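Long-range contacts in putative oxidoreductase (Salmonella enterica subsp. enterica serovar Typhimurium, PDB 3NX4), which binds NADP in a Rossmann-type domain and probably acts as an NADPH-dependent acryloyl-CoA reductase of the medium-chain dehydrogenase/reductase family: residues A[229-234]-A[258-263]; A[213-218]-A[235-240]; A[220-225]-A[247-252]; A[143-148]-A[170-175]. One frame throughout, in Å; residues are numbered along the deposited sequence.

All four contacts lie in the Rossmann-type nucleotide-binding part of the chain. Interaction 4 comes first along the chain and closes before the other three open; the segments of interactions 1, 2 and 3 alternate with one another. Interactions 1 and 2 have centres about 9 Å apart and share the parallel sheet, strands 235-239 and 261-264 being neighbours in it. Interaction 3, with its centre about 12 Å from that of interaction 2, sets helix 221-229 against strand 247-251. Interaction 4 touches interaction 2 through Ile143 and Ala213. Interaction 2 holds residues of the cofactor pocket; strands of interactions 1 and 3 pair antiparallel with the second subunit.

Interaction 1: residues A[229-234]-A[258-263]; sequences AQMNYG and RNVRLQ
The chain corner at Tyr233 and Gly234 lies against the exit of helix 253-258 at Arg258 and Asn259, and a straight backbone bond from Gly234 N to Arg258 O, 2.8 Å long and nearly along the C=O axis, ties them together. The contact sits at the edge of the Rossmann-type parallel sheet, one of whose two edge strands within this chain, 261-264, begins just after the exit. Gly234 and Asn259, the first residue past the helix, both have positive phi, 75° and 56°; glycine adopts it freely, and asparagine tolerates it better than most residues. The Tyr233 ring, with CG anti to the backbone N (chi1 -171°), turns one face to this exit: Arg258 O lies above it toward the rim, and Asn259 CB approaches CZ to 4.0 Å. Beyond the ring, Tyr233 OH bonds to Asp266 OD2 of the second subunit and Asn259 OD1 to the backbone N of that same Asp266, so the pair also faces the dimer partner. Val260 CG2 meets CB of Met231, a selenomethionine, at 3.6 Å, both side chains being apolar and buried. Arg258 is extended from CG to NE, a reach that lets NH2 bond to Glu208 O while CD passes 3.6 Å from Met231 O. Water 1, in the guanidinium plane, accepts from Arg258 NH1 at 2.9 Å and donates to Met231 O at the same length.

Interaction 2: residues A[213-218]-A[235-240]; sequences AGAIDT and GCVAAC. With NAP (NADP nicotinamide-adenine-dinucleotide phosphate), chain C.
Strands 214-217 and 235-239 are adjacent parallel strands of the Rossmann-type sheet, joined by a beta-alpha-beta crossover through helix 221-229, and they carry the chain to the NADP site. Five backbone bonds link them, alternating in direction as in any parallel ladder. The first, Cys236 N to Ala213 O, is long at 3.3 Å and meets the oxygen from above the carbonyl plane; Ala238 N to Ala215 O and Asp217 N to Ala238 O tighten to 2.8 Å, and Cys240 N to Asp217 O is nearly straight at 172°. Small and apolar residues suit a sheet with helices packed on both faces: Ala215 and Val237, with Ala215 CB 4.1 Å from both Val237 CG1 and CG2, face helix 221-229, while Ile216 and Ala238 lie against helix 118-140. Asp217 leaves the sheet on the face of Ala215 and Val237; its carboxylate is bonded by Thr153 OG1 and Gly220 N. At the C-terminal ends, Thr218 CG2 touches Cys240 SG at 4.0 Å and Thr218 CB packs on C5D of the cofactor ribose. If Cys240 O, crowded in the model, is placed correctly, it accepts from the carboxamide N7N of NADP, consistent with orienting the nicotinamide ring.

Interaction 3: residues A[220-225]-A[247-252]; sequences GDKVLA and ALPTTV
Asp221, Pro249 and Leu248 carry this contact, in which the first turn of helix 221-229 lies over strand 247-251, their short axes 6.9 Å apart and running 31° from parallel. Asp221 has a positive phi of 56° as the chain enters the helix, and its backbone lies against Ala247 O: Asp221 N donates a weak, bent bond to it at 3.1 Å, and Asp221 CA makes a CH...O contact with the same oxygen. With CG anti to the backbone N, the carboxylate swings alongside the strand, OD1 standing 4.0 Å from Ala247 CB. Pro249 is the centre of an inverse gamma turn, a bend that proline's restricted phi suits. Its ring lies beside the helix, CD at 3.8 Å from Asp221 O and CG near the aliphatic part of Lys222, whose long chain can remain at the surface. Pro249 O meets Ala225 CB at 3.4 Å, a close fit in which a methyl group is well suited to face the turn. Leu248 turns its branched tip inward, CG anti to the backbone N (chi1 -176°), and crosses Leu224 obliquely; CD1 and CD2 both touch Leu224 CD2, the nearer, CD1, at 3.8 Å. Water 3 donates to Ala225 O and bonds to Thr250 OG1, so one water joins helix and strand. Strand 247-251 also pairs antiparallel with a strand of the second subunit; Leu248 packs on Thr250 and Leu224 on Val252, both of that subunit. The arrangement is a helix laid over an intersubunit beta ladder, consistent with dimers of medium-chain dehydrogenases, which pair through their nucleotide-binding domains.

Interaction 4: residues A[143-148]-A[170-175]; sequences IRPQDG and LGYQVA
Leu170 ends the last turn of helix 158-169, and Leu170 O lies 3.5 Å from Pro145 CG. Gly171 follows with a positive phi of 97°, closing the helix in a Schellman motif; glycine suits these angles, at which a CB would crowd the preceding carbonyl, and Gly171 O sits 3.5 Å from Pro145 CB. Tyr172 has its CG anti to the carbonyl carbon (chi1 -67°), which sends the ring across to the 143-148 loop. Pro145 CG stands over the centre of one ring face, 3.8 Å from the centroid, in a CH-pi contact made by the rigid, puckered proline ring, whose polarised C-H groups suit an aromatic face. At the ring's edge, Tyr172 OH donates to Ile143 O at 2.7 Å, in the carbonyl plane, so face and hydroxyl together fix the ring. Gln173 N donates to water 4, which in turn donates to Pro145 O and Gly148 O. Within the loop, Arg144 grips Asp147 side-on with NE and NH2, and Asp147 OD2 also accepts from Arg144 N. The tyrosine thus pins the loop before strand 150-152 to the turn between helix 158-169 and strand 174-178, a helix-to-strand connection of the Rossmann-type beta-alpha-beta unit.

Interaction 1: residues A[229-234]-A[258-263]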
loop_
_atom_site.group_PDB
_atom_site.type_symbol
_atom_site.label_atom_id
_atom_site.label_comp_id
_atom_site.label_asym_id
_atom_site.label_seq_id
_atom_site.Cartn_x
_atom_site.Cartn_y
_atom_site.Cartn_z
ATOM N N ALA A 229 0.885 12.178 1.457
ATOM C CA ALA A 229 0.541 13.306 0.581
ATOM C C ALA A 229 1.754 13.892 -0.157
ATOM O O ALA A 229 1.600 14.623 -1.148
ATOM C CB ALA A 229 -0.193 14.414 1.382
ATOM N N GLN A 230 2.947 13.553 0.328
ATOM C CA GLN A 230 4.213 14.060 -0.200
ATOM C C GLN A 230 4.985 13.056 -1.064
ATOM O O GLN A 230 6.125 13.323 -1.459
ATOM C CB GLN A 230 5.132 14.450 0.971
ATOM C CG GLN A 230 4.672 15.693 1.752
ATOM C CD GLN A 230 5.514 15.945 2.999
ATOM O OE1 GLN A 230 6.142 15.036 3.533
ATOM N NE2 GLN A 230 5.516 17.194 3.470
HETATM N N MSE A 231 4.406 11.887 -1.313
HETATM C CA MSE A 231 5.118 10.857 -2.084
HETATM C C MSE A 231 5.222 11.206 -3.569
HETATM O O MSE A 231 4.261 11.705 -4.180
HETATM C CB MSE A 231 4.439 9.485 -1.936
HETATM C CG MSE A 231 4.359 8.981 -0.500
HETATM SE SE MSE A 231 6.101 8.918 0.416
HETATM C CE MSE A 231 7.104 7.812 -0.837
ATOM N N ASN A 232 6.382 10.925 -4.154
ATOM C CA ASN A 232 6.524 11.003 -5.599
ATOM C C ASN A 232 5.528 10.048 -6.264
ATOM O O ASN A 232 5.134 9.041 -5.684
ATOM C CB ASN A 232 7.926 10.570 -6.034
ATOM C CG ASN A 232 9.012 11.559 -5.651
ATOM O OD1 ASN A 232 8.744 12.694 -5.252
ATOM N ND2 ASN A 232 10.256 11.134 -5.809
ATOM N N TYR A 233 5.138 10.357 -7.491
ATOM C CA TYR A 233 4.388 9.396 -8.288
ATOM C C TYR A 233 5.090 8.023 -8.305
ATOM O O TYR A 233 6.291 7.935 -8.586
ATOM C CB TYR A 233 4.228 9.939 -9.702
ATOM C CG TYR A 233 3.292 9.119 -10.534
ATOM C CD1 TYR A 233 3.734 7.955 -11.164
ATOM C CD2 TYR A 233 1.966 9.500 -10.694
ATOM C CE1 TYR A 233 2.869 7.187 -11.931
ATOM C CE2 TYR A 233 1.092 8.740 -11.474
ATOM C CZ TYR A 233 1.555 7.587 -12.086
ATOM O OH TYR A 233 0.697 6.828 -12.855
ATOM N N GLY A 234 4.350 6.955 -7.995
ATOM C CA GLY A 234 4.922 5.611 -7.941
ATOM C C GLY A 234 5.782 5.325 -6.705
ATOM O O GLY A 234 6.433 4.286 -6.609
ATOM N N ARG A 258 -1.558 9.202 -7.751
ATOM C CA ARG A 258 -0.107 9.116 -7.807
ATOM C C ARG A 258 0.450 7.699 -7.736
ATOM O O ARG A 258 1.667 7.520 -7.646
ATOM C CB ARG A 258 0.524 9.993 -6.721
ATOM C CG ARG A 258 0.408 11.491 -7.016
ATOM C CD ARG A 258 1.201 12.314 -5.989
ATOM N NE ARG A 258 1.087 13.747 -6.260
ATOM C CZ ARG A 258 1.348 14.700 -5.373
ATOM N NH1 ARG A 258 1.752 14.379 -4.143
ATOM N NH2 ARG A 258 1.215 15.975 -5.719
ATOM N N ASN A 259 -0.438 6.707 -7.768
ATOM C CA ASN A 259 -0.019 5.306 -7.832
ATOM C C ASN A 259 0.915 4.933 -6.679
ATOM O O ASN A 259 1.839 4.144 -6.840
ATOM C CB ASN A 259 0.669 5.029 -9.168
ATOM C CG ASN A 259 0.415 3.622 -9.674
ATOM O OD1 ASN A 259 -0.565 3.373 -10.390
ATOM N ND2 ASN A 259 1.287 2.685 -9.291
ATOM N N VAL A 260 0.660 5.496 -5.508
ATOM C CA VAL A 260 1.472 5.203 -4.333
ATOM C C VAL A 260 1.179 3.808 -3.756
ATOM O O VAL A 260 0.030 3.370 -3.726
ATOM C CB VAL A 260 1.261 6.297 -3.240
ATOM C CG1 VAL A 260 1.816 5.857 -1.909
ATOM C CG2 VAL A 260 1.872 7.630 -3.689
ATOM N N ARG A 261 2.229 3.123 -3.292
ATOM C CA ARG A 261 2.070 1.871 -2.565
ATOM C C ARG A 261 2.261 2.121 -1.079
ATOM O O ARG A 261 3.244 2.752 -0.667
ATOM C CB ARG A 261 3.113 0.849 -3.011
ATOM C CG ARG A 261 3.097 -0.453 -2.189
ATOM C CD ARG A 261 4.126 -1.480 -2.701
ATOM N NE ARG A 261 3.875 -1.899 -4.080
ATOM C CZ ARG A 261 4.639 -2.761 -4.757
ATOM N NH1 ARG A 261 5.719 -3.293 -4.193
ATOM N NH2 ARG A 261 4.338 -3.079 -6.009
ATOM N N LEU A 262 1.323 1.642 -0.276
ATOM C CA LEU A 262 1.524 1.599 1.176
ATOM C C LEU A 262 1.664 0.135 1.574
ATOM O O LEU A 262 0.689 -0.617 1.561
ATOM C CB LEU A 262 0.358 2.267 1.915
ATOM C CG LEU A 262 0.309 2.154 3.440
ATOM C CD1 LEU A 262 1.569 2.767 4.084
ATOM C CD2 LEU A 262 -0.948 2.817 3.971
ATOM N N GLN A 263 2.892 -0.276 1.877
ATOM C CA GLN A 263 3.165 -1.645 2.284
ATOM C C GLN A 263 3.256 -1.752 3.804
ATOM O O GLN A 263 4.161 -1.185 4.428
ATOM C CB GLN A 263 4.476 -2.134 1.680
ATOM C CG GLN A 263 4.853 -3.549 2.157
ATOM C CD GLN A 263 3.863 -4.609 1.663
ATOM O OE1 GLN A 263 3.706 -4.809 0.461
ATOM N NE2 GLN A 263 3.182 -5.268 2.594
HETATM O O HOH W 1 1.636 11.697 -2.998
HETATM O O HOH W 2 0.591 4.143 -12.964
#

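Interaction 2: residues A[213-218]-A[235-240]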
loop_
_atom_site.group_PDB
_atom_site.type_symbol
_atom_site.label_atom_id
_atom_site.label_comp_id
_atom_site.label_asym_id
_atom_site.label_seq_id
_atom_site.Cartn_x
_atom_site.Cartn_y
_atom_site.Cartn_z
ATOM N N ALA A 213 10.840 9.499 -2.780
ATOM C CA ALA A 213 10.748 8.274 -3.584
ATOM C C ALA A 213 10.267 7.112 -2.711
ATOM O O ALA A 213 9.535 6.230 -3.164
ATOM C CB ALA A 213 12.099 7.937 -4.214
ATOM N N GLY A 214 10.683 7.113 -1.453
ATOM C CA GLY A 214 10.321 6.057 -0.521
ATOM C C GLY A 214 10.183 6.613 0.889
ATOM O O GLY A 214 10.595 7.746 1.182
ATOM N N ALA A 215 9.601 5.821 1.775
ATOM C CA ALA A 215 9.490 6.237 3.158
ATOM C C ALA A 215 9.394 5.032 4.069
ATOM O O ALA A 215 8.835 4.005 3.712
ATOM C CB ALA A 215 8.287 7.174 3.369
ATOM N N ILE A 216 9.954 5.174 5.260
ATOM C CA ILE A 216 9.824 4.155 6.284
ATOM C C ILE A 216 9.166 4.874 7.452
ATOM O O ILE A 216 9.752 5.803 8.021
ATOM C CB ILE A 216 11.207 3.581 6.672
ATOM C CG1 ILE A 216 11.841 2.886 5.454
ATOM C CG2 ILE A 216 11.083 2.628 7.868
ATOM C CD1 ILE A 216 13.146 2.110 5.757
ATOM N N ASP A 217 7.936 4.483 7.774
ATOM C CA ASP A 217 7.170 5.177 8.801
ATOM C C ASP A 217 6.965 4.355 10.059
ATOM O O ASP A 217 6.513 3.206 9.997
ATOM C CB ASP A 217 5.798 5.606 8.287
ATOM C CG ASP A 217 4.969 6.285 9.375
ATOM O OD1 ASP A 217 5.343 7.406 9.815
ATOM O OD2 ASP A 217 3.963 5.686 9.810
ATOM N N THR A 218 7.310 4.950 11.194
ATOM C CA THR A 218 7.170 4.327 12.494
ATOM C C THR A 218 6.182 5.080 13.386
ATOM O O THR A 218 5.957 4.696 14.512
ATOM C CB THR A 218 8.517 4.312 13.222
ATOM O OG1 THR A 218 8.851 5.641 13.614
ATOM C CG2 THR A 218 9.612 3.764 12.326
ATOM N N GLY A 235 5.783 6.246 -5.749
ATOM C CA GLY A 235 6.551 6.069 -4.520
ATOM C C GLY A 235 5.993 4.967 -3.627
ATOM O O GLY A 235 4.856 4.535 -3.808
ATOM N N CYS A 236 6.800 4.505 -2.670
ATOM C CA CYS A 236 6.368 3.472 -1.727
ATOM C C CYS A 236 6.632 3.866 -0.275
ATOM O O CYS A 236 7.732 4.289 0.080
ATOM C CB CYS A 236 7.090 2.150 -2.019
ATOM S SG CYS A 236 6.672 0.783 -0.842
ATOM N N VAL A 237 5.622 3.707 0.567
ATOM C CA VAL A 237 5.807 3.868 1.996
ATOM C C VAL A 237 5.754 2.506 2.676
ATOM O O VAL A 237 4.767 1.785 2.540
ATOM C CB VAL A 237 4.688 4.720 2.621
ATOM C CG1 VAL A 237 4.940 4.862 4.137
ATOM C CG2 VAL A 237 4.607 6.078 1.951
ATOM N N ALA A 238 6.812 2.153 3.408
ATOM C CA ALA A 238 6.791 0.980 4.274
ATOM C C ALA A 238 6.388 1.441 5.679
ATOM O O ALA A 238 7.080 2.231 6.304
ATOM C CB ALA A 238 8.171 0.283 4.292
ATOM N N ALA A 239 5.242 0.971 6.156
ATOM C CA ALA A 239 4.706 1.422 7.433
ATOM C C ALA A 239 4.762 0.295 8.450
ATOM O O ALA A 239 4.279 -0.814 8.181
ATOM C CB ALA A 239 3.260 1.895 7.252
ATOM N N CYS A 240 5.323 0.571 9.624
ATOM C CA CYS A 240 5.449 -0.469 10.639
ATOM C C CYS A 240 5.039 -0.019 12.040
ATOM O O CYS A 240 5.034 -0.828 12.970
ATOM C CB CYS A 240 6.889 -0.993 10.676
ATOM S SG CYS A 240 8.054 0.247 11.359
HETATM P PA NAP C . 10.925 3.968 19.531
HETATM O O1A NAP C . 12.342 3.613 19.717
HETATM O O2A NAP C . 10.185 4.464 20.701
HETATM O O5B NAP C . 10.770 4.972 18.297
HETATM C C5B NAP C . 9.566 5.672 18.140
HETATM C C4B NAP C . 9.971 7.068 17.691
HETATM O O4B NAP C . 8.819 7.766 17.303
HETATM C C3B NAP C . 10.618 7.880 18.815
HETATM O O3B NAP C . 12.026 7.743 18.784
HETATM C C2B NAP C . 10.210 9.302 18.480
HETATM O O2B NAP C . 11.172 9.811 17.587
HETATM C C1B NAP C . 8.916 9.126 17.706
HETATM N N9A NAP C . 7.736 9.422 18.532
HETATM C C8A NAP C . 7.481 8.990 19.810
HETATM N N7A NAP C . 6.269 9.472 20.180
HETATM C C5A NAP C . 5.750 10.182 19.157
HETATM C C6A NAP C . 4.561 10.883 19.002
HETATM N N6A NAP C . 3.666 10.940 19.980
HETATM N N1A NAP C . 4.310 11.520 17.812
HETATM C C2A NAP C . 5.231 11.472 16.787
HETATM N N3A NAP C . 6.415 10.783 16.946
HETATM C C4A NAP C . 6.666 10.154 18.115
HETATM O O3 NAP C . 10.118 2.673 18.998
HETATM P PN NAP C . 10.618 1.469 18.066
HETATM O O1N NAP C . 10.973 0.292 18.891
HETATM O O2N NAP C . 11.625 2.038 17.141
HETATM O O5D NAP C . 9.237 1.186 17.285
HETATM C C5D NAP C . 8.709 2.198 16.462
HETATM C C4D NAP C . 7.259 1.882 16.132
HETATM O O4D NAP C . 7.233 0.712 15.350
HETATM C C3D NAP C . 6.448 1.582 17.381
HETATM O O3D NAP C . 5.139 2.080 17.208
HETATM C C2D NAP C . 6.411 0.072 17.443
HETATM O O2D NAP C . 5.235 -0.392 18.058
HETATM C C1D NAP C . 6.419 -0.264 15.965
HETATM N N1N NAP C . 6.952 -1.596 15.653
HETATM C C2N NAP C . 6.121 -2.488 15.039
HETATM C C3N NAP C . 6.562 -3.761 14.690
HETATM C C7N NAP C . 5.811 -4.466 13.594
HETATM O O7N NAP C . 5.700 -5.865 13.604
HETATM N N7N NAP C . 5.264 -3.732 12.632
HETATM C C4N NAP C . 7.879 -4.121 14.976
HETATM C C5N NAP C . 8.725 -3.195 15.603
HETATM C C6N NAP C . 8.249 -1.926 15.927
HETATM P P2B NAP C . 11.591 11.378 17.625
HETATM O O1X NAP C . 12.854 11.511 16.819
HETATM O O2X NAP C . 10.495 12.208 17.001
HETATM O O3X NAP C . 11.813 11.766 19.062
#

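Interaction 3: residues A[220-225]-A[247-252]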
loop_
_atom_site.group_PDB
_atom_site.type_symbol
_atom_site.label_atom_id
_atom_site.label_comp_id
_atom_site.label_asym_id
_atom_site.label_seq_id
_atom_site.Cartn_x
_atom_site.Cartn_y
_atom_site.Cartn_z
ATOM N N GLY A 220 2.879 6.710 12.181
ATOM C CA GLY A 220 1.478 6.600 11.855
ATOM C C GLY A 220 0.777 7.936 12.001
ATOM O O GLY A 220 1.397 8.979 12.001
ATOM N N ASP A 221 -0.541 7.880 12.116
ATOM C CA ASP A 221 -1.359 9.060 12.340
ATOM C C ASP A 221 -1.175 10.153 11.297
ATOM O O ASP A 221 -1.094 9.888 10.110
ATOM C CB ASP A 221 -1.050 9.633 13.717
ATOM C CG ASP A 221 -2.151 10.540 14.235
ATOM O OD1 ASP A 221 -3.328 10.158 14.151
ATOM O OD2 ASP A 221 -1.827 11.635 14.718
ATOM N N LYS A 222 -1.098 11.387 11.774
ATOM C CA LYS A 222 -0.934 12.554 10.924
ATOM C C LYS A 222 0.383 12.598 10.175
ATOM O O LYS A 222 0.437 13.050 9.048
ATOM C CB LYS A 222 -1.147 13.846 11.705
ATOM C CG LYS A 222 -2.598 14.235 11.833
ATOM C CD LYS A 222 -2.775 15.440 12.728
ATOM C CE LYS A 222 -4.235 15.810 12.859
ATOM N NZ LYS A 222 -5.007 14.711 13.473
ATOM N N VAL A 223 1.452 12.170 10.824
ATOM C CA VAL A 223 2.741 12.202 10.180
ATOM C C VAL A 223 2.708 11.294 8.959
ATOM O O VAL A 223 3.103 11.699 7.897
ATOM C CB VAL A 223 3.845 11.765 11.145
ATOM C CG1 VAL A 223 5.149 11.582 10.418
ATOM C CG2 VAL A 223 3.998 12.782 12.254
ATOM N N LEU A 224 2.163 10.100 9.119
ATOM C CA LEU A 224 2.047 9.162 8.018
ATOM C C LEU A 224 1.136 9.726 6.949
ATOM O O LEU A 224 1.420 9.611 5.771
ATOM C CB LEU A 224 1.522 7.820 8.505
ATOM C CG LEU A 224 1.169 6.786 7.442
ATOM C CD1 LEU A 224 2.325 6.567 6.503
ATOM C CD2 LEU A 224 0.735 5.493 8.090
ATOM N N ALA A 225 0.042 10.352 7.372
ATOM C CA ALA A 225 -0.895 10.933 6.415
ATOM C C ALA A 225 -0.213 11.986 5.546
ATOM O O ALA A 225 -0.431 12.034 4.341
ATOM C CB ALA A 225 -2.090 11.523 7.131
ATOM N N ALA A 247 -4.477 5.691 14.346
ATOM C CA ALA A 247 -5.391 6.145 13.301
ATOM C C ALA A 247 -4.610 6.495 12.038
ATOM O O ALA A 247 -3.420 6.814 12.103
ATOM C CB ALA A 247 -6.211 7.342 13.778
ATOM N N LEU A 248 -5.288 6.444 10.900
ATOM C CA LEU A 248 -4.700 6.824 9.622
ATOM C C LEU A 248 -5.673 7.736 8.883
ATOM O O LEU A 248 -6.427 7.278 8.038
ATOM C CB LEU A 248 -4.333 5.606 8.783
ATOM C CG LEU A 248 -3.623 5.947 7.473
ATOM C CD1 LEU A 248 -2.665 7.102 7.656
ATOM C CD2 LEU A 248 -2.917 4.735 6.912
ATOM N N PRO A 249 -5.666 9.019 9.224
ATOM C CA PRO A 249 -6.586 9.985 8.618
ATOM C C PRO A 249 -6.051 10.496 7.295
ATOM O O PRO A 249 -5.490 11.581 7.220
ATOM C CB PRO A 249 -6.594 11.121 9.633
ATOM C CG PRO A 249 -5.249 11.076 10.237
ATOM C CD PRO A 249 -4.855 9.630 10.290
ATOM N N THR A 250 -6.247 9.699 6.255
ATOM C CA THR A 250 -5.751 10.013 4.927
ATOM C C THR A 250 -6.864 10.018 3.885
ATOM O O THR A 250 -8.040 9.923 4.213
ATOM C CB THR A 250 -4.626 9.036 4.508
ATOM O OG1 THR A 250 -4.090 9.427 3.243
ATOM C CG2 THR A 250 -5.150 7.620 4.417
ATOM N N THR A 251 -6.474 10.174 2.628
ATOM C CA THR A 251 -7.405 10.168 1.516
ATOM C C THR A 251 -6.881 9.206 0.463
ATOM O O THR A 251 -5.724 8.802 0.496
ATOM C CB THR A 251 -7.578 11.551 0.881
ATOM O OG1 THR A 251 -6.442 11.853 0.068
ATOM C CG2 THR A 251 -7.746 12.618 1.949
ATOM N N VAL A 252 -7.747 8.814 -0.453
ATOM C CA VAL A 252 -7.362 7.911 -1.517
ATOM C C VAL A 252 -6.519 8.614 -2.579
ATOM O O VAL A 252 -5.989 7.964 -3.471
ATOM C CB VAL A 252 -8.595 7.291 -2.196
ATOM C CG1 VAL A 252 -9.432 6.531 -1.191
ATOM C CG2 VAL A 252 -9.419 8.362 -2.874
HETATM O O HOH W 3 -2.998 12.016 3.521
#

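Interaction 4: residues A[143-148]-A[170-175]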
loop_
_atom_site.group_PDB
_atom_site.type_symbol
_atom_site.label_atom_id
_atom_site.label_comp_id
_atom_site.label_asym_id
_atom_site.label_seq_id
_atom_site.Cartn_x
_atom_site.Cartn_y
_atom_site.Cartn_z
ATOM N N ILE A 143 12.322 0.871 -5.511
ATOM C CA ILE A 143 12.904 2.161 -5.107
ATOM C C ILE A 143 14.429 2.056 -4.969
ATOM O O ILE A 143 14.925 1.429 -4.040
ATOM C CB ILE A 143 12.329 2.684 -3.769
ATOM C CG1 ILE A 143 10.795 2.692 -3.779
ATOM C CG2 ILE A 143 12.857 4.095 -3.495
ATOM C CD1 ILE A 143 10.185 3.356 -5.009
ATOM N N ARG A 144 15.165 2.668 -5.895
ATOM C CA ARG A 144 16.626 2.570 -5.912
ATOM C C ARG A 144 17.211 3.900 -5.417
ATOM O O ARG A 144 16.534 4.926 -5.463
ATOM C CB ARG A 144 17.126 2.321 -7.339
ATOM C CG ARG A 144 16.535 1.085 -8.030
ATOM C CD ARG A 144 16.905 1.075 -9.517
ATOM N NE ARG A 144 16.378 2.246 -10.219
ATOM C CZ ARG A 144 16.567 2.494 -11.511
ATOM N NH1 ARG A 144 17.284 1.651 -12.263
ATOM N NH2 ARG A 144 16.033 3.585 -12.054
ATOM N N PRO A 145 18.472 3.886 -4.957
ATOM C CA PRO A 145 19.092 5.140 -4.510
ATOM C C PRO A 145 19.041 6.244 -5.555
ATOM O O PRO A 145 18.928 7.420 -5.200
ATOM C CB PRO A 145 20.547 4.728 -4.238
ATOM C CG PRO A 145 20.450 3.285 -3.826
ATOM C CD PRO A 145 19.343 2.717 -4.718
ATOM N N GLN A 146 19.135 5.897 -6.835
ATOM C CA GLN A 146 19.129 6.954 -7.840
ATOM C C GLN A 146 17.735 7.557 -7.991
ATOM O O GLN A 146 17.578 8.605 -8.607
ATOM C CB GLN A 146 19.593 6.424 -9.193
ATOM C CG GLN A 146 18.620 5.419 -9.813
ATOM C CD GLN A 146 19.272 4.607 -10.917
ATOM O OE1 GLN A 146 19.908 3.579 -10.655
ATOM N NE2 GLN A 146 19.135 5.073 -12.158
ATOM N N ASP A 147 16.720 6.901 -7.440
ATOM C CA ASP A 147 15.340 7.315 -7.743
ATOM C C ASP A 147 14.855 8.532 -6.952
ATOM O O ASP A 147 13.904 9.208 -7.345
ATOM C CB ASP A 147 14.371 6.138 -7.582
ATOM C CG ASP A 147 14.606 5.040 -8.622
ATOM O OD1 ASP A 147 14.963 5.367 -9.779
ATOM O OD2 ASP A 147 14.440 3.844 -8.282
ATOM N N GLY A 148 15.511 8.813 -5.836
ATOM C CA GLY A 148 15.181 9.993 -5.056
ATOM C C GLY A 148 15.344 9.771 -3.568
ATOM O O GLY A 148 15.821 8.732 -3.131
ATOM N N LEU A 170 23.376 1.630 2.031
ATOM C CA LEU A 170 22.928 1.182 0.724
ATOM C C LEU A 170 23.004 2.276 -0.338
ATOM O O LEU A 170 22.705 2.028 -1.499
ATOM C CB LEU A 170 21.507 0.610 0.799
ATOM C CG LEU A 170 21.513 -0.705 1.587
ATOM C CD1 LEU A 170 20.121 -1.080 2.078
ATOM C CD2 LEU A 170 22.173 -1.866 0.780
ATOM N N GLY A 171 23.401 3.481 0.063
ATOM C CA GLY A 171 23.625 4.558 -0.888
ATOM C C GLY A 171 22.487 5.560 -1.079
ATOM O O GLY A 171 22.574 6.422 -1.954
ATOM N N TYR A 172 21.441 5.487 -0.265
ATOM C CA TYR A 172 20.326 6.430 -0.413
ATOM C C TYR A 172 20.615 7.814 0.186
ATOM O O TYR A 172 21.371 7.945 1.138
ATOM C CB TYR A 172 19.064 5.891 0.252
ATOM C CG TYR A 172 18.482 4.663 -0.412
ATOM C CD1 TYR A 172 18.971 3.395 -0.112
ATOM C CD2 TYR A 172 17.437 4.770 -1.332
ATOM C CE1 TYR A 172 18.440 2.245 -0.721
ATOM C CE2 TYR A 172 16.893 3.626 -1.947
ATOM C CZ TYR A 172 17.400 2.369 -1.633
ATOM O OH TYR A 172 16.872 1.223 -2.236
ATOM N N GLN A 173 19.931 8.825 -0.322
ATOM C CA GLN A 173 19.904 10.113 0.330
ATOM C C GLN A 173 18.750 9.950 1.314
ATOM O O GLN A 173 17.677 9.560 0.914
ATOM C CB GLN A 173 19.603 11.221 -0.668
ATOM C CG GLN A 173 20.759 11.533 -1.581
ATOM C CD GLN A 173 21.917 12.103 -0.826
ATOM O OE1 GLN A 173 21.750 12.997 -0.019
ATOM N NE2 GLN A 173 23.096 11.585 -1.080
ATOM N N VAL A 174 18.988 10.237 2.587
ATOM C CA VAL A 174 18.029 10.000 3.655
ATOM C C VAL A 174 17.608 11.303 4.334
ATOM O O VAL A 174 18.453 12.101 4.728
ATOM C CB VAL A 174 18.622 9.064 4.738
ATOM C CG1 VAL A 174 17.643 8.910 5.879
ATOM C CG2 VAL A 174 18.964 7.671 4.129
ATOM N N ALA A 175 16.299 11.495 4.487
ATOM C CA ALA A 175 15.763 12.585 5.305
ATOM C C ALA A 175 15.223 11.955 6.588
ATOM O O ALA A 175 14.532 10.945 6.538
ATOM C CB ALA A 175 14.639 13.328 4.543
HETATM O O HOH W 4 18.381 8.261 -2.550
#